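PDB 4ZRX: F5/8 type C domain protein from Bacteroides ovatus, which probably hydrolyses alpha-L-fucosides, with a TIM-barrel-type catalytic domain joined to a C-terminal F5/8 type C domain of the kind that often binds sugars. Local coordinates for residues A[473-478]-A[494-499]; A[486-491]-A[578-583]; A[516-521]-A[548-553]; A[561-566]-A[573-578]. All blocks are in the same frame, centred on the assembly; numbering follows the deposited sequence.

Contact 1: A[473-478]-A[494-499]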
loop_
_atom_site.group_PDB
_atom_site.type_symbol
_atom_site.label_atom_id
_atom_site.label_comp_id
_atom_site.label_asym_id
_atom_site.label_seq_id
_atom_site.Cartn_x
_atom_site.Cartn_y
_atom_site.Cartn_z
ATOM N N ASN A 473 -15.118 21.164 -15.316
ATOM C CA ASN A 473 -16.458 21.128 -14.709
ATOM C C ASN A 473 -16.387 21.830 -13.381
ATOM O O ASN A 473 -15.621 21.393 -12.495
ATOM C CB ASN A 473 -16.948 19.700 -14.500
ATOM C CG ASN A 473 -18.373 19.641 -13.914
ATOM O OD1 ASN A 473 -19.312 20.176 -14.505
ATOM N ND2 ASN A 473 -18.538 18.986 -12.776
ATOM N N ASN A 474 -17.151 22.908 -13.218
ATOM C CA ASN A 474 -17.150 23.642 -11.953
ATOM C C ASN A 474 -18.512 23.648 -11.257
ATOM O O ASN A 474 -18.717 24.406 -10.322
ATOM C CB ASN A 474 -16.631 25.069 -12.158
ATOM C CG ASN A 474 -17.612 25.936 -12.927
ATOM O OD1 ASN A 474 -18.606 25.423 -13.498
ATOM N ND2 ASN A 474 -17.347 27.236 -12.955
ATOM N N LEU A 475 -19.421 22.783 -11.702
ATOM C CA LEU A 475 -20.715 22.580 -11.032
ATOM C C LEU A 475 -20.748 21.123 -10.548
ATOM O O LEU A 475 -20.922 20.203 -11.372
ATOM C CB LEU A 475 -21.893 22.864 -11.983
ATOM C CG LEU A 475 -23.268 22.946 -11.289
ATOM C CD1 LEU A 475 -23.325 24.109 -10.302
ATOM C CD2 LEU A 475 -24.359 23.117 -12.333
ATOM N N PRO A 476 -20.559 20.909 -9.220
ATOM C CA PRO A 476 -20.413 19.509 -8.773
ATOM C C PRO A 476 -21.638 18.678 -9.176
ATOM O O PRO A 476 -22.781 19.163 -9.088
ATOM C CB PRO A 476 -20.286 19.615 -7.236
ATOM C CG PRO A 476 -19.826 21.026 -6.963
ATOM C CD PRO A 476 -20.334 21.882 -8.122
ATOM N N ARG A 477 -21.390 17.456 -9.643
ATOM C CA ARG A 477 -22.476 16.601 -10.139
ATOM C C ARG A 477 -23.396 16.094 -9.029
ATOM O O ARG A 477 -24.505 15.630 -9.324
ATOM C CB ARG A 477 -21.933 15.396 -10.909
ATOM C CG ARG A 477 -21.060 15.789 -12.069
ATOM C CD ARG A 477 -20.799 14.652 -13.005
ATOM N NE ARG A 477 -19.886 15.105 -14.051
ATOM C CZ ARG A 477 -18.562 15.283 -13.915
ATOM N NH1 ARG A 477 -17.940 15.023 -12.742
ATOM N NH2 ARG A 477 -17.846 15.723 -14.963
ATOM N N SER A 478 -22.939 16.182 -7.766
ATOM C CA SER A 478 -23.786 15.888 -6.606
ATOM C C SER A 478 -25.130 16.649 -6.593
ATOM O O SER A 478 -26.090 16.191 -5.992
ATOM C CB SER A 478 -23.042 16.198 -5.312
ATOM O OG SER A 478 -22.905 17.605 -5.139
ATOM N N LYS A 494 -30.010 23.731 -10.492
ATOM C CA LYS A 494 -30.442 25.135 -10.413
ATOM C C LYS A 494 -30.205 25.799 -11.758
ATOM O O LYS A 494 -29.527 25.236 -12.624
ATOM C CB LYS A 494 -29.691 25.905 -9.314
ATOM C CG LYS A 494 -28.144 25.774 -9.385
ATOM C CD LYS A 494 -27.453 26.736 -8.422
ATOM C CE LYS A 494 -26.018 26.954 -8.836
ATOM N NZ LYS A 494 -25.127 27.260 -7.703
ATOM N N THR A 495 -30.764 27.003 -11.919
ATOM C CA THR A 495 -30.485 27.844 -13.077
ATOM C C THR A 495 -29.061 28.377 -13.039
ATOM O O THR A 495 -28.663 29.020 -12.061
ATOM C CB THR A 495 -31.430 29.080 -13.095
ATOM O OG1 THR A 495 -32.769 28.626 -13.229
ATOM C CG2 THR A 495 -31.070 30.029 -14.243
ATOM N N VAL A 496 -28.300 28.121 -14.097
ATOM C CA VAL A 496 -26.968 28.700 -14.230
ATOM C C VAL A 496 -26.761 29.324 -15.595
ATOM O O VAL A 496 -27.539 29.091 -16.520
ATOM C CB VAL A 496 -25.867 27.631 -14.001
ATOM C CG1 VAL A 496 -25.906 27.192 -12.539
ATOM C CG2 VAL A 496 -26.009 26.424 -14.989
ATOM N N THR A 497 -25.682 30.091 -15.706
ATOM C CA THR A 497 -25.214 30.564 -16.985
ATOM C C THR A 497 -23.931 29.838 -17.329
ATOM O O THR A 497 -22.964 29.870 -16.558
ATOM C CB THR A 497 -25.023 32.049 -16.947
ATOM O OG1 THR A 497 -26.265 32.637 -16.536
ATOM C CG2 THR A 497 -24.639 32.589 -18.322
ATOM N N LEU A 498 -23.930 29.206 -18.500
ATOM C CA LEU A 498 -22.809 28.385 -18.971
ATOM C C LEU A 498 -21.902 29.098 -19.994
ATOM O O LEU A 498 -22.400 29.779 -20.881
ATOM C CB LEU A 498 -23.345 27.115 -19.610
ATOM C CG LEU A 498 -24.279 26.228 -18.783
ATOM C CD1 LEU A 498 -24.560 24.981 -19.582
ATOM C CD2 LEU A 498 -23.733 25.901 -17.401
ATOM N N SER A 499 -20.579 28.951 -19.866
ATOM C CA SER A 499 -19.636 29.349 -20.933
ATOM C C SER A 499 -19.217 28.178 -21.852
ATOM O O SER A 499 -18.620 28.374 -22.902
ATOM C CB SER A 499 -18.392 30.028 -20.329
ATOM O OG SER A 499 -17.774 29.196 -19.355
#
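Leu-475 meets the 494-499 segment through its two terminal methyls, and the backbone that presents it is held by the two asparagines before it. Asn-473 comes first: its ND2 turns back on its own segment and donates to Leu-475 O at 3.0 Å. This bond is well bent, 139° at the hydrogen, and the donor stands above the carbonyl plane of Leu-475. Asn-473 OD1 and Asn-474 OD1 accept from the backbone N of Val-582 and of Val-584, two clasps on one strand. In this F5/8 type C domain, a beta-sandwich fold, segment 473-478 lies against strand 580-584, which has strand 495-503 as its antiparallel neighbour. Leu-475 itself carries the contact. With CG anti to the backbone N (chi1 -168°), the isobutyl group splits its methyls between two partners. CD1 lies 4.2 Å from Lys-494 CE, on the aliphatic part of a lysine whose chain is extended beyond CG, and the two side chains slant across one another. CD2 faces Val-496 CG1 at 4.4 Å, a loose apolar touch beside a buried valine. Val-582 and Val-584 of the neighbouring strand extend this apolar patch, packing on Leu-475 and Val-496 respectively. Farther on, Arg-477 takes no part in the contact with 494-499 and makes its bonds within the domain, a salt bridge with Glu-470 and a hydrogen bond from NH2 to Ile-580 O, while Asn-473 ND2 sits 3.8 Å above the centre of its guanidinium plane.

Contact 2: A[486-491]-A[578-583]. With EDO (1,2-ethanediol), chain E.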
loop_
_atom_site.group_PDB
_atom_site.type_symbol
_atom_site.label_atom_id
_atom_site.label_comp_id
_atom_site.label_asym_id
_atom_site.label_seq_id
_atom_site.Cartn_x
_atom_site.Cartn_y
_atom_site.Cartn_z
ATOM N N SER A 486 -30.813 8.361 -22.784
ATOM C CA SER A 486 -30.545 8.415 -24.212
ATOM C C SER A 486 -31.693 9.091 -24.985
ATOM O O SER A 486 -32.724 8.460 -25.207
ATOM C CB SER A 486 -30.337 7.008 -24.746
ATOM O OG SER A 486 -29.945 7.065 -26.107
ATOM N N PRO A 487 -31.548 10.347 -25.417
ATOM C CA PRO A 487 -30.328 11.131 -25.302
ATOM C C PRO A 487 -30.090 11.562 -23.853
ATOM O O PRO A 487 -31.035 11.911 -23.106
ATOM C CB PRO A 487 -30.595 12.364 -26.208
ATOM C CG PRO A 487 -32.117 12.378 -26.469
ATOM C CD PRO A 487 -32.577 10.963 -26.282
ATOM N N LEU A 488 -28.829 11.483 -23.433
ATOM C CA LEU A 488 -28.471 11.902 -22.096
ATOM C C LEU A 488 -29.087 13.269 -21.801
ATOM O O LEU A 488 -28.781 14.226 -22.495
ATOM C CB LEU A 488 -26.951 11.974 -21.971
ATOM C CG LEU A 488 -26.491 12.359 -20.577
ATOM C CD1 LEU A 488 -26.934 11.357 -19.460
ATOM C CD2 LEU A 488 -24.979 12.411 -20.664
ATOM N N THR A 489 -29.964 13.327 -20.799
ATOM C CA THR A 489 -30.626 14.545 -20.383
ATOM C C THR A 489 -30.452 14.731 -18.883
ATOM O O THR A 489 -30.684 13.796 -18.083
ATOM C CB THR A 489 -32.155 14.489 -20.794
ATOM O OG1 THR A 489 -32.303 14.140 -22.184
ATOM C CG2 THR A 489 -32.864 15.816 -20.534
ATOM N N ILE A 490 -30.045 15.928 -18.499
ATOM C CA ILE A 490 -29.560 16.195 -17.155
ATOM C C ILE A 490 -30.181 17.489 -16.611
ATOM O O ILE A 490 -30.151 18.521 -17.261
ATOM C CB ILE A 490 -28.005 16.353 -17.123
ATOM C CG1 ILE A 490 -27.297 15.076 -17.596
ATOM C CG2 ILE A 490 -27.523 16.764 -15.715
ATOM C CD1 ILE A 490 -25.820 15.309 -18.025
ATOM N N ASP A 491 -30.736 17.391 -15.411
ATOM C CA ASP A 491 -31.173 18.525 -14.636
ATOM C C ASP A 491 -29.979 18.935 -13.784
ATOM O O ASP A 491 -29.561 18.175 -12.900
ATOM C CB ASP A 491 -32.377 18.082 -13.762
ATOM C CG ASP A 491 -32.867 19.156 -12.810
ATOM O OD1 ASP A 491 -32.202 20.195 -12.631
ATOM O OD2 ASP A 491 -33.945 18.955 -12.201
ATOM N N ASN A 578 -21.251 11.339 -15.924
ATOM C CA ASN A 578 -19.873 11.584 -15.470
ATOM C C ASN A 578 -18.907 11.962 -16.601
ATOM O O ASN A 578 -17.794 12.410 -16.302
ATOM C CB ASN A 578 -19.305 10.367 -14.682
ATOM C CG ASN A 578 -19.746 10.338 -13.201
ATOM O OD1 ASN A 578 -20.112 11.357 -12.604
ATOM N ND2 ASN A 578 -19.689 9.151 -12.595
ATOM N N GLU A 579 -19.329 11.796 -17.872
ATOM C CA GLU A 579 -18.538 12.216 -19.037
ATOM C C GLU A 579 -18.886 13.637 -19.511
ATOM O O GLU A 579 -18.377 14.053 -20.550
ATOM C CB GLU A 579 -18.791 11.255 -20.200
ATOM C CG GLU A 579 -18.387 9.789 -19.815
ATOM C CD GLU A 579 -18.629 8.816 -20.947
ATOM O OE1 GLU A 579 -19.765 8.712 -21.427
ATOM O OE2 GLU A 579 -17.664 8.125 -21.356
ATOM N N ILE A 580 -19.825 14.302 -18.838
ATOM C CA ILE A 580 -20.202 15.633 -19.196
ATOM C C ILE A 580 -19.720 16.574 -18.114
ATOM O O ILE A 580 -19.819 16.248 -16.923
ATOM C CB ILE A 580 -21.738 15.714 -19.329
ATOM C CG1 ILE A 580 -22.220 14.812 -20.474
ATOM C CG2 ILE A 580 -22.170 17.146 -19.494
ATOM C CD1 ILE A 580 -21.701 15.197 -21.834
ATOM N N GLY A 581 -19.198 17.733 -18.520
ATOM C CA GLY A 581 -18.925 18.848 -17.597
ATOM C C GLY A 581 -19.527 20.127 -18.163
ATOM O O GLY A 581 -19.878 20.214 -19.348
ATOM N N VAL A 582 -19.633 21.123 -17.296
ATOM C CA VAL A 582 -20.020 22.451 -17.685
ATOM C C VAL A 582 -19.194 23.482 -16.897
ATOM O O VAL A 582 -18.738 23.192 -15.764
ATOM C CB VAL A 582 -21.558 22.682 -17.444
ATOM C CG1 VAL A 582 -22.405 21.688 -18.239
ATOM C CG2 VAL A 582 -21.948 22.621 -15.932
HETATM N N MSE A 583 -19.078 24.688 -17.469
HETATM C CA MSE A 583 -18.472 25.806 -16.802
HETATM C C MSE A 583 -19.520 26.866 -16.622
HETATM O O MSE A 583 -20.076 27.387 -17.602
HETATM C CB MSE A 583 -17.273 26.355 -17.564
HETATM C CG MSE A 583 -16.114 25.362 -17.633
HETATM SE SE MSE A 583 -15.287 24.995 -15.853
HETATM C CE MSE A 583 -14.486 26.766 -15.537
HETATM C C1 EDO E . -26.209 10.326 -26.492
HETATM O O1 EDO E . -26.841 11.057 -25.436
HETATM C C2 EDO E . -27.231 9.702 -27.438
HETATM O O2 EDO E . -27.993 10.743 -28.053
#
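Leu-488 and Ile-580 meet tip to tip between the two sheets of the F5/8 type C beta-sandwich, one on strand 488-492 of the five-stranded antiparallel sheet, the other on strand 580-584 of the facing sheet. The tight part is this pair: Leu-488 CD2 comes within 3.7 Å of Ile-580 CG1. Leu-488 CA and Ile-580 CA are 9.5 Å apart, and the side chains span that distance. Ile-490, two residues along the same face, adds a looser touch, its CD1 4.3 Å from Ile-580 CB. Ile-580 therefore takes contacts from both side chains, and all three residues are buried. Val-575 and Met-577, in the connection before strand 580-584, pack on Leu-488 and Ile-490 respectively and continue the apolar layer.

The other end of segment 486-491 is different in character. Ser-486 is exposed, Pro-487 follows a cis peptide bond, and a 1,2-ethanediol molecule, probably a crystallisation additive, rests against them. Its O2 is 3.6 Å from Pro-487 CB, while its O1 receives the backbone N-H of Leu-488 at 2.9 Å, a nearly straight bond of 161°. The backbone here is also tied within the segment: Thr-489 OG1 donates to Pro-487 O at 2.7 Å, approaching from above the plane of that carbonyl.

Contact 3: A[516-521]-A[548-553]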
loop_
_atom_site.group_PDB
_atom_site.type_symbol
_atom_site.label_atom_id
_atom_site.label_comp_id
_atom_site.label_asym_id
_atom_site.label_seq_id
_atom_site.Cartn_x
_atom_site.Cartn_y
_atom_site.Cartn_z
ATOM N N PHE A 516 -19.377 11.366 -31.309
ATOM C CA PHE A 516 -18.595 12.039 -32.327
ATOM C C PHE A 516 -19.378 13.244 -32.907
ATOM O O PHE A 516 -18.951 14.399 -32.752
ATOM C CB PHE A 516 -18.197 11.051 -33.415
ATOM C CG PHE A 516 -17.458 11.666 -34.566
ATOM C CD1 PHE A 516 -16.361 12.526 -34.345
ATOM C CD2 PHE A 516 -17.860 11.390 -35.898
ATOM C CE1 PHE A 516 -15.664 13.092 -35.432
ATOM C CE2 PHE A 516 -17.154 11.941 -36.986
ATOM C CZ PHE A 516 -16.075 12.795 -36.760
ATOM N N ARG A 517 -20.485 12.954 -33.580
ATOM C CA ARG A 517 -21.377 14.023 -34.078
ATOM C C ARG A 517 -22.413 14.313 -32.996
ATOM O O ARG A 517 -22.935 13.386 -32.376
ATOM C CB ARG A 517 -22.058 13.621 -35.391
ATOM C CG ARG A 517 -21.069 13.270 -36.479
ATOM C CD ARG A 517 -21.617 13.481 -37.910
ATOM N NE ARG A 517 -20.534 13.305 -38.891
ATOM C CZ ARG A 517 -19.529 14.169 -39.117
ATOM N NH1 ARG A 517 -19.438 15.329 -38.460
ATOM N NH2 ARG A 517 -18.590 13.868 -40.012
ATOM N N TYR A 518 -22.688 15.583 -32.725
ATOM C CA TYR A 518 -23.567 15.883 -31.632
ATOM C C TYR A 518 -24.366 17.147 -31.855
ATOM O O TYR A 518 -24.014 17.962 -32.707
ATOM C CB TYR A 518 -22.762 16.037 -30.331
ATOM C CG TYR A 518 -21.938 17.271 -30.323
ATOM C CD1 TYR A 518 -22.468 18.494 -29.874
ATOM C CD2 TYR A 518 -20.640 17.254 -30.779
ATOM C CE1 TYR A 518 -21.712 19.686 -29.929
ATOM C CE2 TYR A 518 -19.886 18.425 -30.824
ATOM C CZ TYR A 518 -20.422 19.629 -30.391
ATOM O OH TYR A 518 -19.651 20.773 -30.431
ATOM N N GLN A 519 -25.452 17.262 -31.090
ATOM C CA GLN A 519 -26.191 18.511 -30.933
ATOM C C GLN A 519 -26.437 18.667 -29.446
ATOM O O GLN A 519 -26.807 17.683 -28.739
ATOM C CB GLN A 519 -27.512 18.436 -31.682
ATOM C CG GLN A 519 -27.349 18.428 -33.188
ATOM C CD GLN A 519 -28.668 18.359 -33.942
ATOM O OE1 GLN A 519 -29.282 19.387 -34.266
ATOM N NE2 GLN A 519 -29.095 17.151 -34.259
ATOM N N PHE A 520 -26.151 19.848 -28.946
ATOM C CA PHE A 520 -26.283 20.130 -27.539
ATOM C C PHE A 520 -27.453 21.091 -27.387
ATOM O O PHE A 520 -27.616 22.020 -28.211
ATOM C CB PHE A 520 -25.022 20.765 -27.034
ATOM C CG PHE A 520 -25.009 20.973 -25.563
ATOM C CD1 PHE A 520 -24.722 19.902 -24.695
ATOM C CD2 PHE A 520 -25.238 22.222 -25.027
ATOM C CE1 PHE A 520 -24.706 20.103 -23.327
ATOM C CE2 PHE A 520 -25.236 22.440 -23.656
ATOM C CZ PHE A 520 -24.915 21.379 -22.787
ATOM N N PHE A 521 -28.290 20.831 -26.385
ATOM C CA PHE A 521 -29.524 21.584 -26.175
ATOM C C PHE A 521 -29.629 22.039 -24.734
ATOM O O PHE A 521 -29.129 21.365 -23.811
ATOM C CB PHE A 521 -30.757 20.734 -26.485
ATOM C CG PHE A 521 -30.825 20.172 -27.869
ATOM C CD1 PHE A 521 -30.201 18.979 -28.190
ATOM C CD2 PHE A 521 -31.583 20.803 -28.859
ATOM C CE1 PHE A 521 -30.296 18.429 -29.465
ATOM C CE2 PHE A 521 -31.688 20.260 -30.150
ATOM C CZ PHE A 521 -31.059 19.067 -30.449
ATOM N N GLN A 548 -12.937 17.257 -24.426
ATOM C CA GLN A 548 -13.108 18.354 -25.389
ATOM C C GLN A 548 -14.101 19.298 -24.823
ATOM O O GLN A 548 -15.234 18.907 -24.603
ATOM C CB GLN A 548 -13.606 17.869 -26.741
ATOM C CG GLN A 548 -12.623 16.933 -27.395
ATOM C CD GLN A 548 -12.845 16.782 -28.909
ATOM O OE1 GLN A 548 -13.719 17.404 -29.495
ATOM N NE2 GLN A 548 -12.011 15.997 -29.530
ATOM N N THR A 549 -13.638 20.524 -24.612
ATOM C CA THR A 549 -14.462 21.608 -24.091
ATOM C C THR A 549 -14.996 22.408 -25.272
ATOM O O THR A 549 -14.234 22.786 -26.161
ATOM C CB THR A 549 -13.614 22.455 -23.098
ATOM O OG1 THR A 549 -13.267 21.647 -21.950
ATOM C CG2 THR A 549 -14.383 23.710 -22.651
ATOM N N VAL A 550 -16.321 22.538 -25.348
ATOM C CA VAL A 550 -16.986 23.292 -26.446
ATOM C C VAL A 550 -17.316 24.637 -25.884
ATOM O O VAL A 550 -18.192 24.734 -25.024
ATOM C CB VAL A 550 -18.268 22.566 -26.888
ATOM C CG1 VAL A 550 -19.040 23.381 -27.917
ATOM C CG2 VAL A 550 -17.841 21.180 -27.432
ATOM N N ALA A 551 -16.584 25.654 -26.346
ATOM C CA ALA A 551 -16.713 27.001 -25.859
ATOM C C ALA A 551 -17.928 27.564 -26.612
ATOM O O ALA A 551 -18.004 27.461 -27.839
ATOM C CB ALA A 551 -15.456 27.816 -26.154
ATOM N N PHE A 552 -18.865 28.126 -25.876
ATOM C CA PHE A 552 -20.053 28.748 -26.511
ATOM C C PHE A 552 -19.716 30.153 -27.005
ATOM O O PHE A 552 -18.957 30.879 -26.355
ATOM C CB PHE A 552 -21.219 28.769 -25.512
ATOM C CG PHE A 552 -21.641 27.385 -25.024
ATOM C CD1 PHE A 552 -21.531 26.254 -25.832
ATOM C CD2 PHE A 552 -22.183 27.234 -23.756
ATOM C CE1 PHE A 552 -21.951 25.018 -25.388
ATOM C CE2 PHE A 552 -22.588 25.997 -23.312
ATOM C CZ PHE A 552 -22.475 24.885 -24.145
ATOM N N SER A 553 -20.293 30.528 -28.148
ATOM C CA SER A 553 -20.238 31.923 -28.648
ATOM C C SER A 553 -20.907 32.942 -27.727
ATOM O O SER A 553 -20.482 34.094 -27.659
ATOM C CB SER A 553 -20.915 32.010 -30.003
ATOM O OG SER A 553 -20.227 31.172 -30.914
#
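Phe-520 and Phe-552 form the aromatic part of this contact, their rings 5.8 Å apart at the centroids and tilted by 33°. The pairing is oblique. Phe-552 CZ is the atom that reaches across, lying 3.7 Å from Phe-520 CE2 and slightly farther from CD2, and the two side chains run at about a right angle. A chi1 of -174° swings the Phe-520 ring away from its own backbone N and sets CE2 and CD2 near Phe-552 CZ; its ring also stacks with that of Phe-501, and Phe-552 packs on Phe-501 too.

These residues lie between the two sheets of the F5/8 type C beta-sandwich: strand 517-523 belongs to the five-stranded antiparallel sheet, strand 548-552 to the sheet opposite. The strand of Tyr-518 begins at a classic beta bulge, where Phe-516 and Arg-517 together pair with Thr-566.

Van der Waals contact of another kind is made by Tyr-518 and Val-550, which approach from opposite directions. Both methyls of Val-550 meet the phenol oxygen from one side: CG2 is 3.5 Å from Tyr-518 OH and CG1 3.7 Å. The apolar touch is that of the ring carbon Tyr-518 CZ, 4.2 Å from Val-550 CG2, and on the tyrosine ring Phe-538 is stacked.

Contact 4: A[561-566]-A[573-578]. With EDO (1,2-ethanediol), chain E.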
loop_
_atom_site.group_PDB
_atom_site.type_symbol
_atom_site.label_atom_id
_atom_site.label_comp_id
_atom_site.label_asym_id
_atom_site.label_seq_id
_atom_site.Cartn_x
_atom_site.Cartn_y
_atom_site.Cartn_z
ATOM N N ILE A 561 -29.817 20.246 -19.466
ATOM C CA ILE A 561 -29.022 20.138 -20.685
ATOM C C ILE A 561 -29.302 18.799 -21.290
ATOM O O ILE A 561 -29.711 17.876 -20.600
ATOM C CB ILE A 561 -27.502 20.326 -20.463
ATOM C CG1 ILE A 561 -26.927 19.230 -19.530
ATOM C CG2 ILE A 561 -27.247 21.708 -19.878
ATOM C CD1 ILE A 561 -25.413 19.419 -19.255
ATOM N N LYS A 562 -29.046 18.686 -22.574
ATOM C CA LYS A 562 -29.281 17.458 -23.327
ATOM C C LYS A 562 -28.239 17.328 -24.419
ATOM O O LYS A 562 -27.988 18.286 -25.157
ATOM C CB LYS A 562 -30.703 17.450 -23.948
ATOM C CG LYS A 562 -30.983 16.279 -24.893
ATOM C CD LYS A 562 -32.448 16.190 -25.330
ATOM C CE LYS A 562 -32.811 17.340 -26.224
ATOM N NZ LYS A 562 -34.166 17.221 -26.813
ATOM N N LEU A 563 -27.644 16.148 -24.547
ATOM C CA LEU A 563 -26.706 15.863 -25.638
ATOM C C LEU A 563 -27.270 14.751 -26.494
ATOM O O LEU A 563 -27.469 13.645 -25.977
ATOM C CB LEU A 563 -25.311 15.466 -25.100
ATOM C CG LEU A 563 -24.210 15.286 -26.161
ATOM C CD1 LEU A 563 -23.721 16.634 -26.727
ATOM C CD2 LEU A 563 -23.007 14.482 -25.642
ATOM N N GLU A 564 -27.546 15.045 -27.769
ATOM C CA GLU A 564 -27.891 14.053 -28.785
ATOM C C GLU A 564 -26.621 13.759 -29.562
ATOM O O GLU A 564 -25.971 14.669 -30.036
ATOM C CB GLU A 564 -29.005 14.553 -29.727
ATOM C CG GLU A 564 -30.350 14.729 -28.981
ATOM C CD GLU A 564 -31.549 15.214 -29.841
ATOM O OE1 GLU A 564 -31.391 15.318 -31.083
ATOM O OE2 GLU A 564 -32.643 15.482 -29.254
ATOM N N ALA A 565 -26.236 12.494 -29.679
ATOM C CA ALA A 565 -24.996 12.181 -30.372
ATOM C C ALA A 565 -24.994 10.834 -31.080
ATOM O O ALA A 565 -25.669 9.869 -30.642
ATOM C CB ALA A 565 -23.812 12.285 -29.393
ATOM N N THR A 566 -24.224 10.793 -32.169
ATOM C CA THR A 566 -23.899 9.559 -32.873
ATOM C C THR A 566 -22.382 9.306 -32.842
ATOM O O THR A 566 -21.559 10.212 -32.626
ATOM C CB THR A 566 -24.411 9.588 -34.334
ATOM O OG1 THR A 566 -23.995 10.806 -34.949
ATOM C CG2 THR A 566 -25.950 9.501 -34.388
ATOM N N ALA A 573 -24.801 7.115 -29.901
ATOM C CA ALA A 573 -23.755 7.096 -28.876
ATOM C C ALA A 573 -24.336 6.821 -27.506
ATOM O O ALA A 573 -25.519 7.049 -27.267
ATOM C CB ALA A 573 -22.978 8.424 -28.854
ATOM N N LYS A 574 -23.493 6.308 -26.622
ATOM C CA LYS A 574 -23.809 6.207 -25.221
ATOM C C LYS A 574 -22.900 7.132 -24.449
ATOM O O LYS A 574 -21.642 6.987 -24.464
ATOM C CB LYS A 574 -23.582 4.786 -24.702
ATOM C CG LYS A 574 -24.573 3.764 -25.261
ATOM C CD LYS A 574 -24.314 2.390 -24.638
ATOM C CE LYS A 574 -25.469 1.428 -24.848
ATOM N NZ LYS A 574 -25.623 1.063 -26.277
ATOM N N VAL A 575 -23.538 8.007 -23.697
ATOM C CA VAL A 575 -22.836 8.984 -22.882
ATOM C C VAL A 575 -23.357 8.885 -21.449
ATOM O O VAL A 575 -24.555 8.774 -21.247
ATOM C CB VAL A 575 -23.056 10.407 -23.502
ATOM C CG1 VAL A 575 -22.258 11.473 -22.751
ATOM C CG2 VAL A 575 -22.582 10.397 -24.942
ATOM N N ASN A 576 -22.457 8.911 -20.481
ATOM C CA ASN A 576 -22.783 8.889 -19.050
ATOM C C ASN A 576 -22.732 10.321 -18.536
ATOM O O ASN A 576 -21.945 11.138 -19.012
ATOM C CB ASN A 576 -21.734 8.043 -18.276
ATOM C CG ASN A 576 -22.157 7.690 -16.801
ATOM O OD1 ASN A 576 -21.943 8.459 -15.828
ATOM N ND2 ASN A 576 -22.696 6.478 -16.633
HETATM N N MSE A 577 -23.530 10.613 -17.529
HETATM C CA MSE A 577 -23.462 11.907 -16.888
HETATM C C MSE A 577 -22.034 12.322 -16.386
HETATM O O MSE A 577 -21.681 13.518 -16.372
HETATM C CB MSE A 577 -24.436 11.897 -15.719
HETATM C CG MSE A 577 -24.766 13.249 -15.241
HETATM SE SE MSE A 577 -26.342 13.171 -14.073
HETATM C CE MSE A 577 -25.459 12.673 -12.415
ATOM N N ASN A 578 -21.251 11.339 -15.924
ATOM C CA ASN A 578 -19.873 11.584 -15.470
ATOM C C ASN A 578 -18.907 11.962 -16.601
ATOM O O ASN A 578 -17.794 12.410 -16.302
ATOM C CB ASN A 578 -19.305 10.367 -14.682
ATOM C CG ASN A 578 -19.746 10.338 -13.201
ATOM O OD1 ASN A 578 -20.112 11.357 -12.604
ATOM N ND2 ASN A 578 -19.689 9.151 -12.595
HETATM C C1 EDO E . -26.209 10.326 -26.492
HETATM O O1 EDO E . -26.841 11.057 -25.436
HETATM C C2 EDO E . -27.231 9.702 -27.438
HETATM O O2 EDO E . -27.993 10.743 -28.053
#
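Ala-565 O accepts the backbone N-H of Ala-573 at 3.0 Å, the hydrogen bond that joins the two segments. It is nearly straight at the hydrogen, 166°, although the donor lies above the carbonyl plane of Ala-565. The same two alanines also touch by their methyls, CB to CB at 4.0 Å, and Ala-573 CB lies 3.5 Å from Ala-565 O, so bond and packing bring this end of the two segments together. Toward the other end they draw apart: the nearest CA atoms are 4.7 Å from each other at Thr-566 and Ala-573, but 8.4 Å at Leu-563 and Val-575. Here side chains do the bridging, with Leu-563 CD2 against Val-575 CG2 at 4.2 Å, the two side chains crossing at about a right angle. Both also pack on Ile-580 of strand 580-584.

Strand 560-566 is the middle strand of the five-stranded sheet of the F5/8 type C beta-sandwich, and 573-578 leads from it toward strand 580-584 in the opposite sheet, entering a 3-10 turn at 577. Asn-576 OD1 takes the N-H of Asn-578 in the carbonyl plane, on a lone pair, an Asx turn. A 1,2-ethanediol lies beside the two segments, hydrogen-bonded to strand 560-566 and to Leu-488 N. Ala-573 O is 3.2 Å from its C2, and Val-575 CG2 rests near its C1. The diol gives a hydrogen from O1 to Leu-563 O at 2.7 Å and takes the N-H of Ala-565 on O2, so in the crystal it satisfies these two backbone groups of the strand.

Overall arrangement
All four contacts lie within the F5/8 type C domain, their centres 35 to 41 Å from the centre of the chain. Contacts 2 and 4 are closest, about 6 Å between centres, and share Asn-578 and the ethanediol; the centre of contact 1 is about 16 Å from those of contacts 3 and 4. Strands 488-492, 517-523 and 560-566 of contacts 2, 3 and 4 belong to one five-stranded sheet, while strands 495-503, 548-552 and 580-584 of contacts 1, 2 and 3 belong to the facing one, so contacts 2 and 3 join the two. Along the chain, the segments of contacts 1 and 2 alternate, and contact 2 spans contacts 3 and 4, bringing early and late strands together in one compact domain.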